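Local coordinates for globin (PDB 5D1V), which binds heme and, as a truncated hemoglobin of group II, probably binds and carries oxygen, at residues A[20-23]-A[24-28]; A[86-89]-A[90-94]. All coordinates share one frame; numbering follows the deposited sequence.

Interaction 1. Residues A[20-23]-A[24-28]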
loop_
_atom_site.group_PDB
_atom_site.type_symbol
_atom_site.label_atom_id
_atom_site.label_comp_id
_atom_site.label_asym_id
_atom_site.label_seq_id
_atom_site.Cartn_x
_atom_site.Cartn_y
_atom_site.Cartn_z
ATOM N N VAL A 20 13.512 12.309 -0.953
ATOM C CA VAL A 20 12.706 13.518 -1.180
ATOM C C VAL A 20 12.616 13.811 -2.676
ATOM O O VAL A 20 11.571 14.252 -3.140
ATOM C CB VAL A 20 13.276 14.725 -0.402
ATOM C CG1 VAL A 20 12.555 15.996 -0.776
ATOM C CG2 VAL A 20 13.169 14.486 1.094
ATOM N N ASP A 21 13.684 13.553 -3.427
ATOM C CA ASP A 21 13.633 13.714 -4.882
ATOM C C ASP A 21 12.510 12.840 -5.474
ATOM O O ASP A 21 11.756 13.276 -6.339
ATOM C CB ASP A 21 14.960 13.341 -5.564
ATOM C CG ASP A 21 16.054 14.407 -5.416
ATOM O OD1 ASP A 21 15.820 15.490 -4.845
ATOM O OD2 ASP A 21 17.162 14.142 -5.906
ATOM N N ILE A 22 12.420 11.600 -5.027
ATOM C CA ILE A 22 11.477 10.656 -5.613
ATOM C C ILE A 22 10.059 11.071 -5.210
ATOM O O ILE A 22 9.113 11.054 -6.011
ATOM C CB ILE A 22 11.823 9.231 -5.189
ATOM C CG1 ILE A 22 13.122 8.799 -5.865
ATOM C CG2 ILE A 22 10.718 8.254 -5.594
ATOM C CD1 ILE A 22 13.714 7.522 -5.258
ATOM N N PHE A 23 9.925 11.458 -3.948
ATOM C CA PHE A 23 8.639 11.851 -3.394
ATOM C C PHE A 23 8.135 13.077 -4.162
ATOM O O PHE A 23 7.010 13.080 -4.640
ATOM C CB PHE A 23 8.760 12.133 -1.902
ATOM C CG PHE A 23 7.529 12.727 -1.300
ATOM C CD1 PHE A 23 6.425 11.933 -1.068
ATOM C CD2 PHE A 23 7.466 14.067 -0.973
ATOM C CE1 PHE A 23 5.285 12.448 -0.514
ATOM C CE2 PHE A 23 6.300 14.603 -0.414
ATOM C CZ PHE A 23 5.214 13.780 -0.196
ATOM N N TYR A 24 8.976 14.097 -4.307
ATOM C CA TYR A 24 8.531 15.332 -4.942
ATOM C C TYR A 24 8.229 15.146 -6.429
ATOM O O TYR A 24 7.319 15.784 -6.960
ATOM C CB TYR A 24 9.558 16.435 -4.716
ATOM C CG TYR A 24 9.104 17.364 -3.611
ATOM C CD1 TYR A 24 9.269 17.033 -2.280
ATOM C CD2 TYR A 24 8.473 18.551 -3.909
ATOM C CE1 TYR A 24 8.823 17.859 -1.272
ATOM C CE2 TYR A 24 8.029 19.390 -2.924
ATOM C CZ TYR A 24 8.196 19.042 -1.595
ATOM O OH TYR A 24 7.760 19.895 -0.611
ATOM N N ALA A 25 8.947 14.246 -7.091
ATOM C CA ALA A 25 8.657 13.967 -8.499
ATOM C C ALA A 25 7.232 13.442 -8.638
ATOM O O ALA A 25 6.489 13.821 -9.563
ATOM C CB ALA A 25 9.662 12.959 -9.082
ATOM N N ARG A 26 6.861 12.576 -7.709
ATOM C CA ARG A 26 5.536 11.991 -7.664
ATOM C C ARG A 26 4.488 13.029 -7.294
ATOM O O ARG A 26 3.432 13.078 -7.896
ATOM C CB ARG A 26 5.530 10.810 -6.677
ATOM C CG ARG A 26 6.401 9.700 -7.191
ATOM C CD ARG A 26 6.580 8.576 -6.227
ATOM N NE ARG A 26 5.298 7.923 -6.091
ATOM C CZ ARG A 26 4.991 6.714 -6.538
ATOM N NH1 ARG A 26 5.886 5.942 -7.135
ATOM N NH2 ARG A 26 3.761 6.279 -6.355
ATOM N N VAL A 27 4.780 13.870 -6.311
ATOM C CA VAL A 27 3.872 14.959 -5.957
ATOM C C VAL A 27 3.605 15.827 -7.174
ATOM O O VAL A 27 2.458 16.143 -7.481
ATOM C CB VAL A 27 4.445 15.802 -4.808
ATOM C CG1 VAL A 27 3.623 17.059 -4.572
ATOM C CG2 VAL A 27 4.514 14.977 -3.578
ATOM N N GLU A 28 4.656 16.182 -7.910
ATOM C CA GLU A 28 4.488 17.130 -8.991
ATOM C C GLU A 28 3.577 16.519 -10.055
ATOM O O GLU A 28 2.837 17.230 -10.722
ATOM C CB GLU A 28 5.840 17.537 -9.588
ATOM C CG GLU A 28 5.740 18.812 -10.427
ATOM C CD GLU A 28 7.056 19.564 -10.544
ATOM O OE1 GLU A 28 8.112 19.022 -10.143
ATOM O OE2 GLU A 28 7.023 20.705 -11.039
#
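Y24 meets V20, one turn back, and its neighbour F23. Its N donates to V20 O at 2.8 Å, a nearly straight bond (N-H...O 166°). Its ring lies alongside V20, where CD1 touches V20 CG1 at 3.8 Å. On F23 the approach is different: the edge of the F23 ring points at the face of Y24 in an offset edge-to-face pair, with planes at 78°. The closest atoms are F23 CD2 and Y24 CD1, 3.7 Å apart. The hydroxyl end of Y24 comes near a heme propionate, about 4 Å at the nearest atoms. A25 N continues the helical bonding, to D21 O; the carboxylate of D21 turns outward to a salt bridge with K45. R26 N bonds to I22 O at 3.2 Å. The aliphatic part of R26 runs side by side with I22, and CG rests 3.3 Å from I22 O. The chain then bends at CG-CD (chi3 68°), and NE is hydrogen-bonded to H91 of helix 82-98. V27 N bonds to F23 O at 2.9 Å. V27 CG2 is anti to its own carbonyl carbon and sits over one face of the F23 ring, 3.8 Å from the centroid. This is a CH-pi contact. F23 is thus packed against V27 on a face and against Y24 with an edge, which should restrict turning of its ring. The four i to i+4 backbone bonds are those of a regular alpha helix. The arrangement is the last part of helix 13-28 of a truncated globin, with its aromatic side facing the heme pocket.

Interaction 2. Residues A[86-89]-A[90-94]. With HEM (protoporphyrin IX containing Fe), chain C.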
loop_
_atom_site.group_PDB
_atom_site.type_symbol
_atom_site.label_atom_id
_atom_site.label_comp_id
_atom_site.label_asym_id
_atom_site.label_seq_id
_atom_site.Cartn_x
_atom_site.Cartn_y
_atom_site.Cartn_z
ATOM N N ASP A 86 -4.106 9.739 1.787
ATOM C CA ASP A 86 -3.832 8.537 1.014
ATOM C C ASP A 86 -2.827 8.821 -0.103
ATOM O O ASP A 86 -1.901 8.041 -0.332
ATOM C CB ASP A 86 -5.115 7.953 0.408
ATOM C CG ASP A 86 -6.015 7.292 1.418
ATOM O OD1 ASP A 86 -5.626 7.181 2.588
ATOM O OD2 ASP A 86 -7.123 6.868 1.008
ATOM N N ALA A 87 -2.987 9.946 -0.788
ATOM C CA ALA A 87 -2.069 10.298 -1.864
ATOM C C ALA A 87 -0.655 10.568 -1.329
ATOM O O ALA A 87 0.315 10.048 -1.857
ATOM C CB ALA A 87 -2.599 11.503 -2.655
ATOM N N TRP A 88 -0.536 11.348 -0.255
ATOM C CA TRP A 88 0.752 11.612 0.338
ATOM C C TRP A 88 1.474 10.312 0.751
ATOM O O TRP A 88 2.650 10.077 0.422
ATOM C CB TRP A 88 0.548 12.524 1.542
ATOM C CG TRP A 88 1.800 13.138 2.029
ATOM C CD1 TRP A 88 2.256 14.391 1.755
ATOM C CD2 TRP A 88 2.778 12.535 2.885
ATOM N NE1 TRP A 88 3.436 14.611 2.394
ATOM C CE2 TRP A 88 3.791 13.495 3.085
ATOM C CE3 TRP A 88 2.886 11.291 3.527
ATOM C CZ2 TRP A 88 4.912 13.249 3.883
ATOM C CZ3 TRP A 88 4.006 11.048 4.311
ATOM C CH2 TRP A 88 5.006 12.025 4.469
ATOM N N LEU A 89 0.748 9.453 1.444
ATOM C CA LEU A 89 1.325 8.217 1.984
ATOM C C LEU A 89 1.737 7.284 0.849
ATOM O O LEU A 89 2.800 6.667 0.912
ATOM C CB LEU A 89 0.331 7.541 2.911
ATOM C CG LEU A 89 0.870 6.555 3.918
ATOM C CD1 LEU A 89 1.901 7.216 4.830
ATOM C CD2 LEU A 89 -0.309 6.057 4.714
ATOM N N GLU A 90 0.920 7.199 -0.200
ATOM C CA GLU A 90 1.286 6.398 -1.373
ATOM C C GLU A 90 2.681 6.784 -1.872
ATOM O O GLU A 90 3.553 5.925 -2.112
ATOM C CB GLU A 90 0.263 6.575 -2.502
ATOM C CG GLU A 90 0.653 5.861 -3.786
ATOM C CD GLU A 90 -0.302 6.086 -4.942
ATOM O OE1 GLU A 90 -1.468 6.476 -4.703
ATOM O OE2 GLU A 90 0.100 5.812 -6.095
ATOM N N HIS A 91 2.889 8.083 -2.042
ATOM C CA HIS A 91 4.118 8.531 -2.660
ATOM C C HIS A 91 5.292 8.446 -1.709
ATOM O O HIS A 91 6.397 8.135 -2.141
ATOM C CB HIS A 91 3.941 9.942 -3.199
ATOM C CG HIS A 91 2.892 10.025 -4.258
ATOM N ND1 HIS A 91 2.787 9.094 -5.268
ATOM C CD2 HIS A 91 1.900 10.920 -4.467
ATOM C CE1 HIS A 91 1.768 9.406 -6.045
ATOM N NE2 HIS A 91 1.213 10.508 -5.579
ATOM N N MET A 92 5.071 8.678 -0.416
ATOM C CA MET A 92 6.201 8.600 0.504
ATOM C C MET A 92 6.579 7.155 0.721
ATOM O O MET A 92 7.764 6.807 0.819
ATOM C CB MET A 92 5.921 9.259 1.860
ATOM C CG MET A 92 7.188 9.266 2.776
ATOM S SD MET A 92 8.581 10.218 2.082
ATOM C CE MET A 92 8.020 11.887 2.322
ATOM N N LEU A 93 5.600 6.273 0.821
ATOM C CA LEU A 93 5.982 4.877 0.953
ATOM C C LEU A 93 6.731 4.383 -0.290
ATOM O O LEU A 93 7.700 3.628 -0.176
ATOM C CB LEU A 93 4.750 4.023 1.234
ATOM C CG LEU A 93 4.113 4.399 2.568
ATOM C CD1 LEU A 93 2.957 3.443 2.874
ATOM C CD2 LEU A 93 5.092 4.435 3.721
ATOM N N ALA A 94 6.293 4.793 -1.474
ATOM C CA ALA A 94 6.997 4.408 -2.692
ATOM C C ALA A 94 8.415 4.956 -2.679
ATOM O O ALA A 94 9.359 4.273 -3.087
ATOM C CB ALA A 94 6.244 4.892 -3.925
HETATM C CHA HEM C . 5.057 21.158 3.985
HETATM C CHB HEM C . 6.095 17.076 6.405
HETATM C CHC HEM C . 1.673 15.341 5.296
HETATM C CHD HEM C . 1.270 18.896 2.021
HETATM C C1A HEM C . 5.699 20.236 4.771
HETATM C C2A HEM C . 6.944 20.448 5.492
HETATM C C3A HEM C . 7.222 19.324 6.166
HETATM C C4A HEM C . 6.156 18.360 5.895
HETATM C CMA HEM C . 8.426 18.967 7.092
HETATM C CAA HEM C . 7.750 21.766 5.466
HETATM C CBA HEM C . 7.447 22.491 6.787
HETATM C CGA HEM C . 8.065 23.877 6.730
HETATM O O1A HEM C . 7.589 24.729 5.943
HETATM O O2A HEM C . 9.027 24.145 7.480
HETATM C C1B HEM C . 4.980 16.253 6.332
HETATM C C2B HEM C . 4.804 14.981 6.996
HETATM C C3B HEM C . 3.567 14.533 6.687
HETATM C C4B HEM C . 2.948 15.472 5.809
HETATM C CMB HEM C . 5.874 14.309 7.892
HETATM C CAB HEM C . 2.824 13.240 7.085
HETATM C CBB HEM C . 3.528 12.226 7.590
HETATM C C1C HEM C . 1.170 16.128 4.289
HETATM C C2C HEM C . -0.076 15.919 3.566
HETATM C C3C HEM C . -0.157 16.934 2.668
HETATM C C4C HEM C . 1.014 17.771 2.773
HETATM C CMC HEM C . -1.075 14.763 3.862
HETATM C CAC HEM C . -1.241 17.168 1.617
HETATM C CBC HEM C . -1.845 16.065 1.189
HETATM C C1D HEM C . 2.217 19.856 2.299
HETATM C C2D HEM C . 2.348 21.165 1.668
HETATM C C3D HEM C . 3.397 21.793 2.233
HETATM C C4D HEM C . 3.959 20.893 3.221
HETATM C CMD HEM C . 1.418 21.709 0.574
HETATM C CAD HEM C . 3.941 23.195 1.916
HETATM C CBD HEM C . 5.082 23.032 0.923
HETATM C CGD HEM C . 5.713 24.349 0.579
HETATM O O1D HEM C . 6.445 24.383 -0.443
HETATM O O2D HEM C . 5.473 25.352 1.306
HETATM N NA HEM C . 5.243 18.956 5.058
HETATM N NB HEM C . 3.828 16.524 5.623
HETATM N NC HEM C . 1.773 17.271 3.798
HETATM N ND HEM C . 3.213 19.744 3.233
HETATM FE FE HEM C . 3.507 18.106 4.385
HETATM O O HOH W 1 4.624 17.254 2.744
#
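The heme pocket of this truncated globin is lined here by one turn of helix 82-98, in which W88 meets both M92 and the porphyrin. The indole carries CG anti to its backbone N (chi1 -166°) and lays one face over the heme. CD1 is 3.3 Å from HEM C1C, and the six-membered ring reaches the vinyl carbons CAB and CBB. M92 lies alongside W88 and points the same way. Its CB packs on W88 CZ3 at 3.6 Å. Bends at chi2 and chi3 fold the chain back, and CE comes to 3.7 Å from W88 CH2. SD takes an oblique position, 5.4 Å from the centroid of the six-membered ring, a Met-aromatic contact. The backbone runs as a regular helix; M92 N bonds to W88 O. One residue further on, L93 N bonds to L89 O, and L93 CD1 touches L89 CG at 3.9 Å. On another side of the helix, H91 sets CD2 of its imidazole 3.2 Å from A87 O, which also accepts the backbone N-H of H91. NE2 of the ring is hydrogen-bonded to D30. E90 forms salt bridges with R32 and with R83 of the second subunit. A leucine in place of W88 would probably leave the iron-bound water without its indole donor and open a gap between M92 and the porphyrin. W88 NE1 donates to this water in the plane of the indole at 2.9 Å, and the water oxygen lies 2.2 Å from the heme iron.

From the N terminus the chain passes the short helix 6-9 and enters helix 13-28, where interaction 1 spans the last turns. It then passes through helices 42-55, 61-66 and 71-74 before helix 82-98 carries interaction 2. Each contact lies within one helix, and neither closes a long loop. They follow in series, without nesting or crossing. The two helices nevertheless pack together. R26 and H91 supply a polar tie between them, F23 meets W88 edge-to-face, and R26 also packs on A94. W88 lies against the porphyrin, while the side chain of Y24 only comes near the heme. The second subunit touches only interaction 2.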